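Long-range contacts in esterase (Staphylococcus aureus subsp. aureus USA300_TCH1516, PDB 3D7R), which is a putative esterase of the alpha/beta hydrolase fold that probably cleaves ester bonds: residues A[94-102]-A[150-161]; A[168-179]-A[193-203]. One frame throughout, in Å; residues are numbered along the deposited sequence.

Both contacts are built on one mixed sheet, in which strands 98-102 and 166-171 are neighbours, and their centres lie 15 Å apart. Contact 1 packs helix 143-161 on strand 98-102; contact 2 follows in the chain and pairs strand 166-171 with strand 195-199, adding the start of helix 173-187. They meet at Ile102, whose N lies 2.8 Å from Met169 O, a probable hydrogen bond, and whose CG2 packs 3.6 Å from Leu177 CD1. Tyr101 OH probably hydrogen-bonds Asp171 OD1 at 2.7 Å, joining strand 98-102 to the turn that, by family resemblance, would be the nucleophile elbow. The sodium ion belongs to contact 1, about 14 Å from the side chain of Val168.

Contact 1. Residues A[94-102]-A[150-161]. With NA (sodium ion), chain E; DMS (dimethyl sulfoxide), chain L.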
loop_
_atom_site.group_PDB
_atom_site.type_symbol
_atom_site.label_atom_id
_atom_site.label_comp_id
_atom_site.label_asym_id
_atom_site.label_seq_id
_atom_site.Cartn_x
_atom_site.Cartn_y
_atom_site.Cartn_z
ATOM N N GLN A 94 7.516 -17.693 13.821
ATOM C CA GLN A 94 8.049 -16.372 14.161
ATOM C C GLN A 94 6.939 -15.314 14.178
ATOM O O GLN A 94 6.444 -14.894 13.134
ATOM C CB GLN A 94 9.201 -15.982 13.227
ATOM C CG GLN A 94 10.350 -16.993 13.182
ATOM C CD GLN A 94 10.989 -17.217 14.549
ATOM O OE1 GLN A 94 11.398 -16.281 15.221
ATOM N NE2 GLN A 94 11.100 -18.468 14.941
ATOM N N ILE A 95 6.545 -14.898 15.376
ATOM C CA ILE A 95 5.376 -14.028 15.539
ATOM C C ILE A 95 5.581 -12.857 16.519
ATOM O O ILE A 95 4.666 -12.044 16.700
ATOM C CB ILE A 95 4.133 -14.838 15.981
ATOM C CG1 ILE A 95 4.362 -15.432 17.377
ATOM C CG2 ILE A 95 3.805 -15.906 14.925
ATOM C CD1 ILE A 95 3.087 -15.871 18.105
ATOM N N ASP A 96 6.774 -12.749 17.113
ATOM C CA ASP A 96 7.055 -11.677 18.064
ATOM C C ASP A 96 7.075 -10.289 17.440
ATOM O O ASP A 96 7.007 -9.286 18.149
ATOM C CB ASP A 96 8.325 -11.946 18.909
ATOM C CG ASP A 96 9.566 -12.261 18.071
ATOM O OD1 ASP A 96 9.467 -12.504 16.843
ATOM O OD2 ASP A 96 10.672 -12.299 18.665
ATOM N N LYS A 97 7.182 -10.239 16.112
ATOM C CA LYS A 97 7.194 -8.971 15.382
ATOM C C LYS A 97 6.167 -9.023 14.251
ATOM O O LYS A 97 5.989 -10.067 13.623
ATOM C CB LYS A 97 8.601 -8.661 14.844
ATOM C CG LYS A 97 9.672 -8.513 15.945
ATOM C CD LYS A 97 11.069 -8.264 15.400
ATOM C CE LYS A 97 11.621 -9.440 14.540
ATOM N NZ LYS A 97 11.964 -10.703 15.286
ATOM N N LYS A 98 5.487 -7.907 14.006
ATOM C CA LYS A 98 4.410 -7.864 13.009
ATOM C C LYS A 98 4.662 -6.839 11.908
ATOM O O LYS A 98 5.204 -5.757 12.172
ATOM C CB LYS A 98 3.071 -7.500 13.668
ATOM C CG LYS A 98 2.787 -8.118 15.047
ATOM C CD LYS A 98 2.368 -9.567 14.940
ATOM C CE LYS A 98 1.916 -10.127 16.301
ATOM N NZ LYS A 98 1.985 -11.612 16.261
ATOM N N ILE A 99 4.223 -7.174 10.690
ATOM C CA ILE A 99 4.062 -6.178 9.618
ATOM C C ILE A 99 2.560 -6.042 9.344
ATOM O O ILE A 99 1.899 -7.011 8.951
ATOM C CB ILE A 99 4.777 -6.571 8.308
ATOM C CG1 ILE A 99 6.294 -6.567 8.497
ATOM C CG2 ILE A 99 4.379 -5.602 7.158
ATOM C CD1 ILE A 99 7.075 -7.362 7.412
ATOM N N LEU A 100 2.018 -4.857 9.604
ATOM C CA LEU A 100 0.650 -4.548 9.202
ATOM C C LEU A 100 0.702 -4.171 7.734
ATOM O O LEU A 100 1.206 -3.100 7.383
ATOM C CB LEU A 100 0.082 -3.380 10.038
ATOM C CG LEU A 100 -1.353 -2.929 9.729
ATOM C CD1 LEU A 100 -2.335 -4.129 9.681
ATOM C CD2 LEU A 100 -1.829 -1.881 10.740
ATOM N N TYR A 101 0.180 -5.038 6.871
ATOM C CA TYR A 101 0.291 -4.804 5.430
ATOM C C TYR A 101 -0.997 -4.255 4.830
ATOM O O TYR A 101 -2.031 -4.933 4.880
ATOM C CB TYR A 101 0.740 -6.076 4.665
ATOM C CG TYR A 101 1.192 -5.725 3.258
ATOM C CD1 TYR A 101 2.549 -5.553 2.958
ATOM C CD2 TYR A 101 0.262 -5.504 2.249
ATOM C CE1 TYR A 101 2.955 -5.189 1.681
ATOM C CE2 TYR A 101 0.657 -5.145 0.979
ATOM C CZ TYR A 101 2.000 -4.981 0.705
ATOM O OH TYR A 101 2.376 -4.611 -0.555
ATOM N N ILE A 102 -0.919 -3.061 4.228
ATOM C CA ILE A 102 -2.083 -2.395 3.613
ATOM C C ILE A 102 -1.980 -2.525 2.081
ATOM O O ILE A 102 -1.167 -1.850 1.444
ATOM C CB ILE A 102 -2.184 -0.894 4.033
ATOM C CG1 ILE A 102 -2.029 -0.704 5.570
ATOM C CG2 ILE A 102 -3.488 -0.281 3.511
ATOM C CD1 ILE A 102 -3.007 -1.535 6.461
ATOM N N ILE A 150 -8.476 0.093 9.781
ATOM C CA ILE A 150 -7.024 -0.040 9.916
ATOM C C ILE A 150 -6.579 0.260 11.365
ATOM O O ILE A 150 -5.768 -0.472 11.928
ATOM C CB ILE A 150 -6.294 0.823 8.851
ATOM C CG1 ILE A 150 -6.646 0.306 7.443
ATOM C CG2 ILE A 150 -4.749 0.810 9.062
ATOM C CD1 ILE A 150 -6.079 1.118 6.313
ATOM N N GLN A 151 -7.151 1.310 11.963
ATOM C CA GLN A 151 -6.955 1.627 13.385
ATOM C C GLN A 151 -7.238 0.426 14.291
ATOM O O GLN A 151 -6.448 0.120 15.189
ATOM C CB GLN A 151 -7.855 2.810 13.803
ATOM C CG GLN A 151 -7.563 3.352 15.219
ATOM C CD GLN A 151 -6.180 4.015 15.306
ATOM O OE1 GLN A 151 -5.865 4.922 14.529
ATOM N NE2 GLN A 151 -5.355 3.569 16.262
ATOM N N ARG A 152 -8.370 -0.246 14.062
ATOM C CA ARG A 152 -8.762 -1.364 14.905
ATOM C C ARG A 152 -7.741 -2.502 14.822
ATOM O O ARG A 152 -7.366 -3.047 15.858
ATOM C CB ARG A 152 -10.161 -1.885 14.549
ATOM C CG ARG A 152 -11.295 -0.912 14.959
ATOM C CD ARG A 152 -12.695 -1.447 14.577
ATOM N NE ARG A 152 -13.441 -0.477 13.753
ATOM C CZ ARG A 152 -13.879 -0.699 12.508
ATOM N NH1 ARG A 152 -13.701 -1.875 11.901
ATOM N NH2 ARG A 152 -14.528 0.268 11.872
ATOM N N VAL A 153 -7.286 -2.862 13.616
ATOM C CA VAL A 153 -6.294 -3.950 13.508
ATOM C C VAL A 153 -4.943 -3.507 14.068
ATOM O O VAL A 153 -4.274 -4.274 14.751
ATOM C CB VAL A 153 -6.179 -4.589 12.082
ATOM C CG1 VAL A 153 -5.660 -3.609 11.055
ATOM C CG2 VAL A 153 -5.303 -5.883 12.108
ATOM N N TYR A 154 -4.562 -2.256 13.822
ATOM C CA TYR A 154 -3.321 -1.729 14.406
ATOM C C TYR A 154 -3.345 -1.812 15.930
ATOM O O TYR A 154 -2.395 -2.269 16.545
ATOM C CB TYR A 154 -3.039 -0.302 13.940
ATOM C CG TYR A 154 -1.772 0.307 14.543
ATOM C CD1 TYR A 154 -0.512 -0.038 14.058
ATOM C CD2 TYR A 154 -1.845 1.245 15.581
ATOM C CE1 TYR A 154 0.648 0.508 14.597
ATOM C CE2 TYR A 154 -0.667 1.812 16.143
ATOM C CZ TYR A 154 0.567 1.434 15.645
ATOM O OH TYR A 154 1.723 1.995 16.171
ATOM N N ASP A 155 -4.442 -1.381 16.528
ATOM C CA ASP A 155 -4.611 -1.460 17.978
ATOM C C ASP A 155 -4.499 -2.891 18.494
ATOM O O ASP A 155 -3.828 -3.137 19.500
ATOM C CB ASP A 155 -5.940 -0.817 18.388
ATOM C CG ASP A 155 -5.920 0.712 18.210
ATOM O OD1 ASP A 155 -4.830 1.270 18.018
ATOM O OD2 ASP A 155 -6.985 1.347 18.264
ATOM N N GLN A 156 -5.161 -3.821 17.800
ATOM C CA GLN A 156 -5.048 -5.263 18.089
ATOM C C GLN A 156 -3.582 -5.717 18.163
ATOM O O GLN A 156 -3.171 -6.284 19.161
ATOM C CB GLN A 156 -5.811 -6.092 17.040
ATOM C CG GLN A 156 -5.784 -7.599 17.289
ATOM C CD GLN A 156 -6.448 -8.423 16.176
ATOM O OE1 GLN A 156 -6.313 -8.126 14.966
ATOM N NE2 GLN A 156 -7.148 -9.492 16.578
ATOM N N LEU A 157 -2.810 -5.465 17.105
ATOM C CA LEU A 157 -1.383 -5.839 17.033
ATOM C C LEU A 157 -0.509 -5.191 18.130
ATOM O O LEU A 157 0.286 -5.866 18.788
ATOM C CB LEU A 157 -0.830 -5.502 15.638
ATOM C CG LEU A 157 -1.527 -6.188 14.448
ATOM C CD1 LEU A 157 -0.821 -5.840 13.109
ATOM C CD2 LEU A 157 -1.588 -7.701 14.632
ATOM N N VAL A 158 -0.686 -3.894 18.356
ATOM C CA VAL A 158 0.041 -3.200 19.424
ATOM C C VAL A 158 -0.237 -3.851 20.803
ATOM O O VAL A 158 0.663 -3.960 21.646
ATOM C CB VAL A 158 -0.309 -1.690 19.442
ATOM C CG1 VAL A 158 0.155 -1.014 20.765
ATOM C CG2 VAL A 158 0.310 -0.993 18.243
ATOM N N SER A 159 -1.487 -4.269 21.029
ATOM C CA SER A 159 -1.865 -4.857 22.304
ATOM C C SER A 159 -1.160 -6.203 22.447
ATOM O O SER A 159 -0.891 -6.662 23.565
ATOM C CB SER A 159 -3.381 -5.011 22.399
ATOM O OG SER A 159 -3.809 -6.127 21.619
ATOM N N GLU A 160 -0.838 -6.826 21.317
ATOM C CA GLU A 160 -0.168 -8.125 21.339
ATOM C C GLU A 160 1.338 -8.033 21.621
ATOM O O GLU A 160 1.868 -8.768 22.458
ATOM C CB GLU A 160 -0.426 -8.895 20.035
ATOM C CG GLU A 160 -1.856 -9.374 19.883
ATOM C CD GLU A 160 -2.124 -9.979 18.528
ATOM O OE1 GLU A 160 -1.167 -10.439 17.862
ATOM O OE2 GLU A 160 -3.298 -9.992 18.124
ATOM N N VAL A 161 2.037 -7.131 20.949
ATOM C CA VAL A 161 3.500 -7.188 20.991
ATOM C C VAL A 161 4.174 -5.861 21.293
ATOM O O VAL A 161 5.406 -5.802 21.370
ATOM C CB VAL A 161 4.080 -7.780 19.684
ATOM C CG1 VAL A 161 3.619 -9.260 19.499
ATOM C CG2 VAL A 161 3.708 -6.915 18.463
HETATM NA NA NA E . -6.336 -10.046 13.677
HETATM S S DMS L . 8.959 -16.401 18.279
HETATM O O DMS L . 7.743 -15.137 17.956
HETATM C C1 DMS L . 10.049 -15.888 19.637
HETATM C C2 DMS L . 8.127 -17.791 19.096
HETATM O O HOH W 1 0.684 -12.378 18.520
HETATM O O HOH W 2 -8.479 -11.519 14.896
#
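The Tyr154 ring meets Leu100 at its edge: Leu100 CD2 lies near the ring plane, 4.0 Å from Tyr154 CD1, and also touches Tyr154 CB. Val158 CG2 covers one face, 3.5 Å above the plane of the Tyr154 ring and shifted toward its rim. Phe181 adds an edge-to-face contact, and the Tyr154 hydroxyl is hydrogen-bonded to Pro191 O. Leu100 is the centre of the apolar row. With CG anti to the backbone N (chi1 180°), it divides its methyls, CD2 going to Tyr154 and CD1 to Val153 CG1 at 3.6 Å, while Leu157 CD1 lies against both its CB and CD1. Further along the strand, Ile102 and Ile150 meet tip to tip, Ile102 CD1 being 3.9 Å from Ile150 CG2.

The other end is polar. Lys98 bends at chi2 (-77°) and lays its aliphatic chain over the methyls of Val161; its NZ then donates to a lone pair of Ile95 O (2.8 Å), in the carbonyl plane. A long salt bridge to Glu160 OE1 is reinforced by a bridging water, while Glu129 and Arg88 provide further charged partners for Lys98 and Glu160 respectively. On the same helix, Gln156 OE1 binds the sodium ion at 2.3 Å. A helix lying antiparallel to strand 98-102 (174°) and packed on the sheet is the layering of an alpha/beta hydrolase fold.

Contact 2. Residues A[168-179]-A[193-203]; sequences VMGDGSGGALAL and PNKLYLISPIL
This beta-alpha-beta unit pairs strand 166-171 in parallel with strand 195-199 and carries the sharp strand-turn-helix at Gly172. Val168 and Gly170 each use both backbone N and O in the ladder, as in Tyr197 N to Val168 O (2.8 Å). Gly172 N then donates almost straight along the C=O axis of Ile199 O (2.8 Å), and Gly172 O accepts from both Ala176 N and Ile202 N, the latter above the carbonyl plane.

On one face, the chain of Met169 (selenomethionine) turns at chi3 (-54°), bringing CE to 3.7 Å from Tyr197 CG, while CG rests against Tyr197 CB. On the other face, the helix settles on leucines: Leu196 reaches Leu179 CD1 with its CD2 (3.7 Å) and Ala178 CB with its CD1. Leu198 CD2 lies 3.4 Å from Gly175 O, and Pro201 CB packs 4.0 Å from Gly175 C, in room left by the missing side chain.

Asp171 (OD1 hydrogen-bonded to Tyr101 OH and Gly104 N, OD2 to His115 NE2) precedes Gly172, whose positive phi (63°) and position before the helix match the nucleophile elbow of alpha/beta hydrolases, here with glycine at the position where the family usually places its nucleophile.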
loop_
_atom_site.group_PDB
_atom_site.type_symbol
_atom_site.label_atom_id
_atom_site.label_comp_id
_atom_site.label_asym_id
_atom_site.label_seq_id
_atom_site.Cartn_x
_atom_site.Cartn_y
_atom_site.Cartn_z
ATOM N N VAL A 168 4.597 -0.854 9.770
ATOM C CA VAL A 168 3.472 -0.646 8.843
ATOM C C VAL A 168 4.039 -0.616 7.418
ATOM O O VAL A 168 5.093 -0.036 7.189
ATOM C CB VAL A 168 2.646 0.640 9.169
ATOM C CG1 VAL A 168 1.523 0.861 8.131
ATOM C CG2 VAL A 168 2.034 0.554 10.595
HETATM N N MSE A 169 3.362 -1.288 6.486
HETATM C CA MSE A 169 3.810 -1.381 5.105
HETATM C C MSE A 169 2.591 -1.345 4.182
HETATM O O MSE A 169 1.523 -1.814 4.551
HETATM C CB MSE A 169 4.540 -2.713 4.915
HETATM C CG MSE A 169 5.131 -2.929 3.537
HETATM SE SE MSE A 169 6.181 -4.590 3.474
HETATM C CE MSE A 169 7.394 -4.264 4.960
ATOM N N GLY A 170 2.747 -0.785 2.989
ATOM C CA GLY A 170 1.662 -0.793 2.004
ATOM C C GLY A 170 2.191 -0.477 0.622
ATOM O O GLY A 170 3.253 0.141 0.498
ATOM N N ASP A 171 1.430 -0.852 -0.402
ATOM C CA ASP A 171 1.853 -0.647 -1.782
ATOM C C ASP A 171 0.760 0.088 -2.539
ATOM O O ASP A 171 -0.420 -0.121 -2.260
ATOM C CB ASP A 171 2.170 -1.990 -2.478
ATOM C CG ASP A 171 0.909 -2.836 -2.751
ATOM O OD1 ASP A 171 0.354 -3.406 -1.795
ATOM O OD2 ASP A 171 0.485 -2.939 -3.932
ATOM N N GLY A 172 1.150 0.934 -3.494
ATOM C CA GLY A 172 0.175 1.666 -4.312
ATOM C C GLY A 172 -0.672 2.620 -3.481
ATOM O O GLY A 172 -0.161 3.356 -2.614
ATOM N N SER A 173 -1.971 2.594 -3.717
ATOM C CA SER A 173 -2.905 3.317 -2.870
ATOM C C SER A 173 -2.763 2.865 -1.419
ATOM O O SER A 173 -3.028 3.633 -0.508
ATOM C CB SER A 173 -4.334 3.085 -3.350
ATOM O OG SER A 173 -4.704 1.724 -3.186
ATOM N N GLY A 174 -2.322 1.626 -1.214
ATOM C CA GLY A 174 -2.065 1.079 0.128
ATOM C C GLY A 174 -0.883 1.760 0.817
ATOM O O GLY A 174 -0.853 1.900 2.059
ATOM N N GLY A 175 0.084 2.199 0.015
ATOM C CA GLY A 175 1.207 2.980 0.530
ATOM C C GLY A 175 0.720 4.344 0.976
ATOM O O GLY A 175 1.171 4.860 1.996
ATOM N N ALA A 176 -0.188 4.951 0.200
ATOM C CA ALA A 176 -0.856 6.191 0.627
ATOM C C ALA A 176 -1.630 5.988 1.929
ATOM O O ALA A 176 -1.498 6.783 2.870
ATOM C CB ALA A 176 -1.789 6.735 -0.485
ATOM N N LEU A 177 -2.407 4.911 2.010
ATOM C CA LEU A 177 -3.156 4.598 3.240
ATOM C C LEU A 177 -2.206 4.405 4.430
ATOM O O LEU A 177 -2.445 4.920 5.514
ATOM C CB LEU A 177 -4.011 3.324 3.083
ATOM C CG LEU A 177 -5.255 3.276 2.203
ATOM C CD1 LEU A 177 -6.080 2.011 2.513
ATOM C CD2 LEU A 177 -6.138 4.521 2.418
ATOM N N ALA A 178 -1.119 3.679 4.208
ATOM C CA ALA A 178 -0.141 3.417 5.262
ATOM C C ALA A 178 0.478 4.712 5.782
ATOM O O ALA A 178 0.507 4.923 6.995
ATOM C CB ALA A 178 0.937 2.449 4.767
ATOM N N LEU A 179 0.964 5.581 4.885
ATOM C CA LEU A 179 1.529 6.868 5.337
ATOM C C LEU A 179 0.468 7.742 6.031
ATOM O O LEU A 179 0.711 8.277 7.119
ATOM C CB LEU A 179 2.203 7.641 4.180
ATOM C CG LEU A 179 2.689 9.066 4.509
ATOM C CD1 LEU A 179 3.716 9.100 5.640
ATOM C CD2 LEU A 179 3.260 9.775 3.292
ATOM N N PRO A 193 4.474 2.951 14.881
ATOM C CA PRO A 193 5.196 1.716 14.515
ATOM C C PRO A 193 6.698 1.998 14.479
ATOM O O PRO A 193 7.106 3.153 14.344
ATOM C CB PRO A 193 4.675 1.397 13.113
ATOM C CG PRO A 193 4.270 2.776 12.541
ATOM C CD PRO A 193 3.693 3.500 13.750
ATOM N N ASN A 194 7.506 0.959 14.618
ATOM C CA ASN A 194 8.964 1.088 14.603
ATOM C C ASN A 194 9.467 1.640 13.265
ATOM O O ASN A 194 10.458 2.382 13.206
ATOM C CB ASN A 194 9.561 -0.304 14.844
ATOM C CG ASN A 194 11.071 -0.284 14.953
ATOM O OD1 ASN A 194 11.771 -0.890 14.134
ATOM N ND2 ASN A 194 11.584 0.416 15.966
ATOM N N LYS A 195 8.798 1.245 12.182
ATOM C CA LYS A 195 9.208 1.673 10.841
ATOM C C LYS A 195 7.996 1.749 9.936
ATOM O O LYS A 195 6.982 1.104 10.209
ATOM C CB LYS A 195 10.239 0.697 10.230
ATOM C CG LYS A 195 11.602 0.641 10.943
ATOM C CD LYS A 195 12.530 -0.437 10.298
ATOM C CE LYS A 195 13.918 -0.435 10.980
ATOM N NZ LYS A 195 13.865 -1.239 12.248
ATOM N N LEU A 196 8.114 2.520 8.850
ATOM C CA LEU A 196 7.053 2.628 7.828
ATOM C C LEU A 196 7.613 2.328 6.434
ATOM O O LEU A 196 8.595 2.959 6.010
ATOM C CB LEU A 196 6.416 4.033 7.834
ATOM C CG LEU A 196 5.393 4.354 6.717
ATOM C CD1 LEU A 196 4.206 3.364 6.773
ATOM C CD2 LEU A 196 4.917 5.811 6.855
ATOM N N TYR A 197 7.006 1.360 5.739
ATOM C CA TYR A 197 7.483 0.939 4.403
ATOM C C TYR A 197 6.459 1.337 3.357
ATOM O O TYR A 197 5.268 1.064 3.524
ATOM C CB TYR A 197 7.750 -0.580 4.355
ATOM C CG TYR A 197 9.085 -0.955 4.944
ATOM C CD1 TYR A 197 10.189 -1.226 4.125
ATOM C CD2 TYR A 197 9.251 -1.018 6.334
ATOM C CE1 TYR A 197 11.443 -1.542 4.691
ATOM C CE2 TYR A 197 10.489 -1.345 6.907
ATOM C CZ TYR A 197 11.571 -1.603 6.075
ATOM O OH TYR A 197 12.781 -1.896 6.652
ATOM N N LEU A 198 6.922 1.996 2.293
ATOM C CA LEU A 198 6.036 2.454 1.223
ATOM C C LEU A 198 6.506 1.878 -0.095
ATOM O O LEU A 198 7.651 2.109 -0.501
ATOM C CB LEU A 198 6.038 3.988 1.150
ATOM C CG LEU A 198 5.694 4.786 2.421
ATOM C CD1 LEU A 198 5.677 6.302 2.119
ATOM C CD2 LEU A 198 4.345 4.356 3.002
ATOM N N ILE A 199 5.645 1.115 -0.764
ATOM C CA ILE A 199 5.984 0.545 -2.074
ATOM C C ILE A 199 5.143 1.226 -3.169
ATOM O O ILE A 199 3.914 1.091 -3.207
ATOM C CB ILE A 199 5.789 -1.009 -2.122
ATOM C CG1 ILE A 199 6.624 -1.711 -1.042
ATOM C CG2 ILE A 199 6.100 -1.566 -3.539
ATOM C CD1 ILE A 199 6.137 -3.131 -0.677
ATOM N N SER A 200 5.803 1.967 -4.056
ATOM C CA SER A 200 5.094 2.713 -5.098
ATOM C C SER A 200 3.863 3.463 -4.551
ATOM O O SER A 200 2.755 3.316 -5.112
ATOM C CB SER A 200 4.654 1.770 -6.235
ATOM O OG SER A 200 5.768 1.297 -6.951
ATOM N N PRO A 201 4.045 4.270 -3.480
ATOM C CA PRO A 201 2.877 4.910 -2.871
ATOM C C PRO A 201 2.296 5.938 -3.833
ATOM O O PRO A 201 3.058 6.608 -4.540
ATOM C CB PRO A 201 3.460 5.634 -1.634
ATOM C CG PRO A 201 4.909 5.854 -1.936
ATOM C CD PRO A 201 5.312 4.659 -2.814
ATOM N N ILE A 202 0.974 6.050 -3.870
ATOM C CA ILE A 202 0.326 7.109 -4.643
ATOM C C ILE A 202 0.150 8.293 -3.681
ATOM O O ILE A 202 -0.902 8.462 -3.054
ATOM C CB ILE A 202 -1.029 6.629 -5.259
ATOM C CG1 ILE A 202 -0.817 5.442 -6.205
ATOM C CG2 ILE A 202 -1.725 7.772 -6.014
ATOM C CD1 ILE A 202 -2.151 4.727 -6.561
ATOM N N LEU A 203 1.215 9.080 -3.535
ATOM C CA LEU A 203 1.278 10.130 -2.523
ATOM C C LEU A 203 0.333 11.316 -2.729
ATOM O O LEU A 203 -0.070 11.974 -1.763
ATOM C CB LEU A 203 2.726 10.604 -2.364
ATOM C CG LEU A 203 3.633 9.465 -1.851
ATOM C CD1 LEU A 203 5.106 9.768 -2.056
ATOM C CD2 LEU A 203 3.345 9.142 -0.384
#